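Local coordinates for protein putative aspartate aminotransferase (Thermus thermophilus, PDB 1IUG) that probably transfers amino groups between amino acids such as aspartate and 2-oxo acids, using pyridoxal 5'-phosphate as cofactor, at residues E52-T57 against V196-R201. Sequence-based numbering, arbitrary orientation.
Sequences EVLILT and VALSPR
The flat groups here are the peptide units of two antiparallel strands, 52-57 and 196-198, joined edge to edge. Over one face lie V53 and A197, covered by F47 of helix 30-47; over the other lie L54, L56, V196 and L198, with L54 and V196 packed on helix 215-222. At the shared edge, E52 and L198 form one hydrogen-bonded pair, in which L198 N reaches E52 O at 2.8 Å, almost straight at the hydrogen (176°) and nearly along the C=O axis. The return bond, from E52 N to L198 O, lies in the carbonyl plane but is more bent, at 146°. In the second such pair L54 N meets V196 O from above the carbonyl plane at 2.8 Å, while V196 N approaches L54 O within that plane at 3.1 Å. Between them, at the non-hydrogen-bonded pair V53-A197, the CA atoms come to 4.2 Å. Each CA there also makes a CA-H...O contact, V53 CA lying 3.4 Å from V196 O. V53 sets CG1 anti to its backbone N (chi1 -176°), and its CG2 meets A197 CB at 4.1 Å. On the opposite face L56 crosses V196 obliquely, with L56 CD1 against V196 CG2 at 3.8 Å, and the tips of L54 and L198 meet more loosely. E52 turns its carboxylate away to a salt bridge with R40. Strand 52-57 is the outer strand, within this chain, of the seven-stranded mixed sheet, in which 193-198 is the lone antiparallel strand, an arrangement characteristic of the large domain of fold-type I pyridoxal-phosphate enzymes.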
ATOM      1  N   GLU A  52      20.410   2.102  -4.245  1.00 28.45           N
ATOM      2  CA  GLU A  52      19.306   2.739  -3.531  1.00 27.87           C
ATOM      3  C   GLU A  52      18.165   1.774  -3.247  1.00 26.44           C
ATOM      4  O   GLU A  52      17.917   0.842  -4.008  1.00 27.74           O
ATOM      5  CB  GLU A  52      18.747   3.906  -4.352  1.00 28.29           C
ATOM      6  CG  GLU A  52      19.752   4.981  -4.745  1.00 30.54           C
ATOM      7  CD  GLU A  52      20.202   5.852  -3.581  1.00 33.82           C
ATOM      8  OE1 GLU A  52      19.530   5.875  -2.528  1.00 32.45           O
ATOM      9  OE2 GLU A  52      21.238   6.531  -3.729  1.00 38.14           O
ATOM     10  N   VAL A  53      17.480   2.003  -2.137  1.00 25.11           N
ATOM     11  CA  VAL A  53      16.335   1.184  -1.771  1.00 25.31           C
ATOM     12  C   VAL A  53      15.125   2.110  -1.743  1.00 25.26           C
ATOM     13  O   VAL A  53      15.156   3.171  -1.114  1.00 25.49           O
ATOM     14  CB  VAL A  53      16.507   0.506  -0.392  1.00 26.16           C
ATOM     15  CG1 VAL A  53      15.324  -0.422  -0.121  1.00 23.82           C
ATOM     16  CG2 VAL A  53      17.815  -0.281  -0.346  1.00 23.89           C
ATOM     17  N   LEU A  54      14.093   1.743  -2.494  1.00 23.07           N
ATOM     18  CA  LEU A  54      12.872   2.537  -2.551  1.00 22.87           C
ATOM     19  C   LEU A  54      11.769   1.908  -1.698  1.00 23.56           C
ATOM     20  O   LEU A  54      11.581   0.689  -1.709  1.00 23.07           O
ATOM     21  CB  LEU A  54      12.407   2.682  -4.002  1.00 21.22           C
ATOM     22  CG  LEU A  54      13.377   3.431  -4.923  1.00 22.47           C
ATOM     23  CD1 LEU A  54      12.881   3.398  -6.355  1.00 23.06           C
ATOM     24  CD2 LEU A  54      13.551   4.863  -4.441  1.00 20.58           C
ATOM     25  N   ILE A  55      11.083   2.749  -0.927  1.00 21.96           N
ATOM     26  CA  ILE A  55       9.991   2.314  -0.067  1.00 21.90           C
ATOM     27  C   ILE A  55       8.663   2.576  -0.775  1.00 23.82           C
ATOM     28  O   ILE A  55       8.339   3.721  -1.106  1.00 23.95           O
ATOM     29  CB  ILE A  55       9.995   3.076   1.268  1.00 21.99           C
ATOM     30  CG1 ILE A  55      11.332   2.864   1.987  1.00 19.78           C
ATOM     31  CG2 ILE A  55       8.816   2.636   2.135  1.00 16.43           C
ATOM     32  CD1 ILE A  55      11.425   3.563   3.321  1.00 19.59           C
ATOM     33  N   LEU A  56       7.907   1.509  -1.015  1.00 23.73           N
ATOM     34  CA  LEU A  56       6.614   1.613  -1.691  1.00 23.17           C
ATOM     35  C   LEU A  56       5.486   1.234  -0.748  1.00 22.76           C
ATOM     36  O   LEU A  56       5.617   0.310   0.057  1.00 22.91           O
ATOM     37  CB  LEU A  56       6.575   0.689  -2.910  1.00 22.63           C
ATOM     38  CG  LEU A  56       7.696   0.807  -3.949  1.00 25.13           C
ATOM     39  CD1 LEU A  56       7.434  -0.184  -5.064  1.00 26.09           C
ATOM     40  CD2 LEU A  56       7.789   2.216  -4.506  1.00 22.37           C
ATOM     41  N   THR A  57       4.377   1.955  -0.846  1.00 22.96           N
ATOM     42  CA  THR A  57       3.225   1.676  -0.008  1.00 22.15           C
ATOM     43  C   THR A  57       2.354   0.654  -0.730  1.00 22.96           C
ATOM     44  O   THR A  57       1.695   0.964  -1.723  1.00 23.41           O
ATOM     45  CB  THR A  57       2.455   2.971   0.324  1.00 23.03           C
ATOM     46  OG1 THR A  57       3.310   3.833   1.088  1.00 22.04           O
ATOM     47  CG2 THR A  57       1.202   2.669   1.143  1.00 19.06           C
ATOM     48  N   VAL A 196      12.030  -2.003  -3.079  1.00 21.08           N
ATOM     49  CA  VAL A 196      12.734  -2.308  -4.313  1.00 22.69           C
ATOM     50  C   VAL A 196      14.154  -1.785  -4.138  1.00 22.78           C
ATOM     51  O   VAL A 196      14.374  -0.577  -3.983  1.00 20.32           O
ATOM     52  CB  VAL A 196      12.102  -1.629  -5.552  1.00 23.54           C
ATOM     53  CG1 VAL A 196      12.906  -1.988  -6.799  1.00 24.15           C
ATOM     54  CG2 VAL A 196      10.662  -2.070  -5.726  1.00 23.30           C
ATOM     55  N   ALA A 197      15.097  -2.718  -4.064  1.00 23.44           N
ATOM     56  CA  ALA A 197      16.504  -2.379  -3.915  1.00 24.82           C
ATOM     57  C   ALA A 197      17.142  -2.454  -5.295  1.00 24.35           C
ATOM     58  O   ALA A 197      17.002  -3.454  -5.995  1.00 24.07           O
ATOM     59  CB  ALA A 197      17.188  -3.344  -2.951  1.00 21.99           C
ATOM     60  N   LEU A 198      17.826  -1.379  -5.678  1.00 24.95           N
ATOM     61  CA  LEU A 198      18.484  -1.287  -6.974  1.00 25.93           C
ATOM     62  C   LEU A 198      19.980  -1.029  -6.822  1.00 26.40           C
ATOM     63  O   LEU A 198      20.392  -0.059  -6.183  1.00 26.46           O
ATOM     64  CB  LEU A 198      17.863  -0.151  -7.795  1.00 27.13           C
ATOM     65  CG  LEU A 198      16.359  -0.222  -8.080  1.00 28.14           C
ATOM     66  CD1 LEU A 198      15.836   1.142  -8.470  1.00 29.94           C
ATOM     67  CD2 LEU A 198      16.074  -1.253  -9.161  1.00 28.25           C
ATOM     68  N   SER A 199      20.786  -1.899  -7.421  1.00 27.30           N
ATOM     69  CA  SER A 199      22.240  -1.762  -7.387  1.00 28.60           C
ATOM     70  C   SER A 199      22.635  -0.614  -8.324  1.00 29.24           C
ATOM     71  O   SER A 199      21.815  -0.149  -9.130  1.00 26.96           O
ATOM     72  CB  SER A 199      22.901  -3.061  -7.866  1.00 28.99           C
ATOM     73  OG  SER A 199      22.662  -3.272  -9.248  1.00 28.16           O
ATOM     74  N   PRO A 200      23.888  -0.126  -8.219  1.00 30.17           N
ATOM     75  CA  PRO A 200      24.344   0.970  -9.087  1.00 32.12           C
ATOM     76  C   PRO A 200      24.165   0.599 -10.558  1.00 32.28           C
ATOM     77  O   PRO A 200      23.744   1.416 -11.374  1.00 33.42           O
ATOM     78  CB  PRO A 200      25.821   1.100  -8.711  1.00 32.20           C
ATOM     79  CG  PRO A 200      25.813   0.747  -7.247  1.00 29.98           C
ATOM     80  CD  PRO A 200      24.918  -0.470  -7.221  1.00 28.86           C
ATOM     81  N   ARG A 201      24.435  -0.668 -10.857  1.00 34.01           N
ATOM     82  CA  ARG A 201      24.314  -1.245 -12.193  1.00 34.41           C
ATOM     83  C   ARG A 201      22.874  -1.041 -12.693  1.00 34.56           C
ATOM     84  O   ARG A 201      22.649  -0.500 -13.779  1.00 31.73           O
ATOM     85  CB  ARG A 201      24.639  -2.742 -12.078  1.00 37.98           C
ATOM     86  CG  ARG A 201      25.396  -3.422 -13.222  1.00 40.74           C
ATOM     87  CD  ARG A 201      24.676  -3.385 -14.546  1.00 44.76           C
ATOM     88  NE  ARG A 201      25.189  -4.411 -15.458  1.00 46.46           N
ATOM     89  CZ  ARG A 201      24.726  -5.658 -15.533  1.00 46.02           C
ATOM     90  NH1 ARG A 201      23.737  -6.058 -14.748  1.00 46.56           N
ATOM     91  NH2 ARG A 201      25.227  -6.500 -16.423  1.00 46.31           N
TER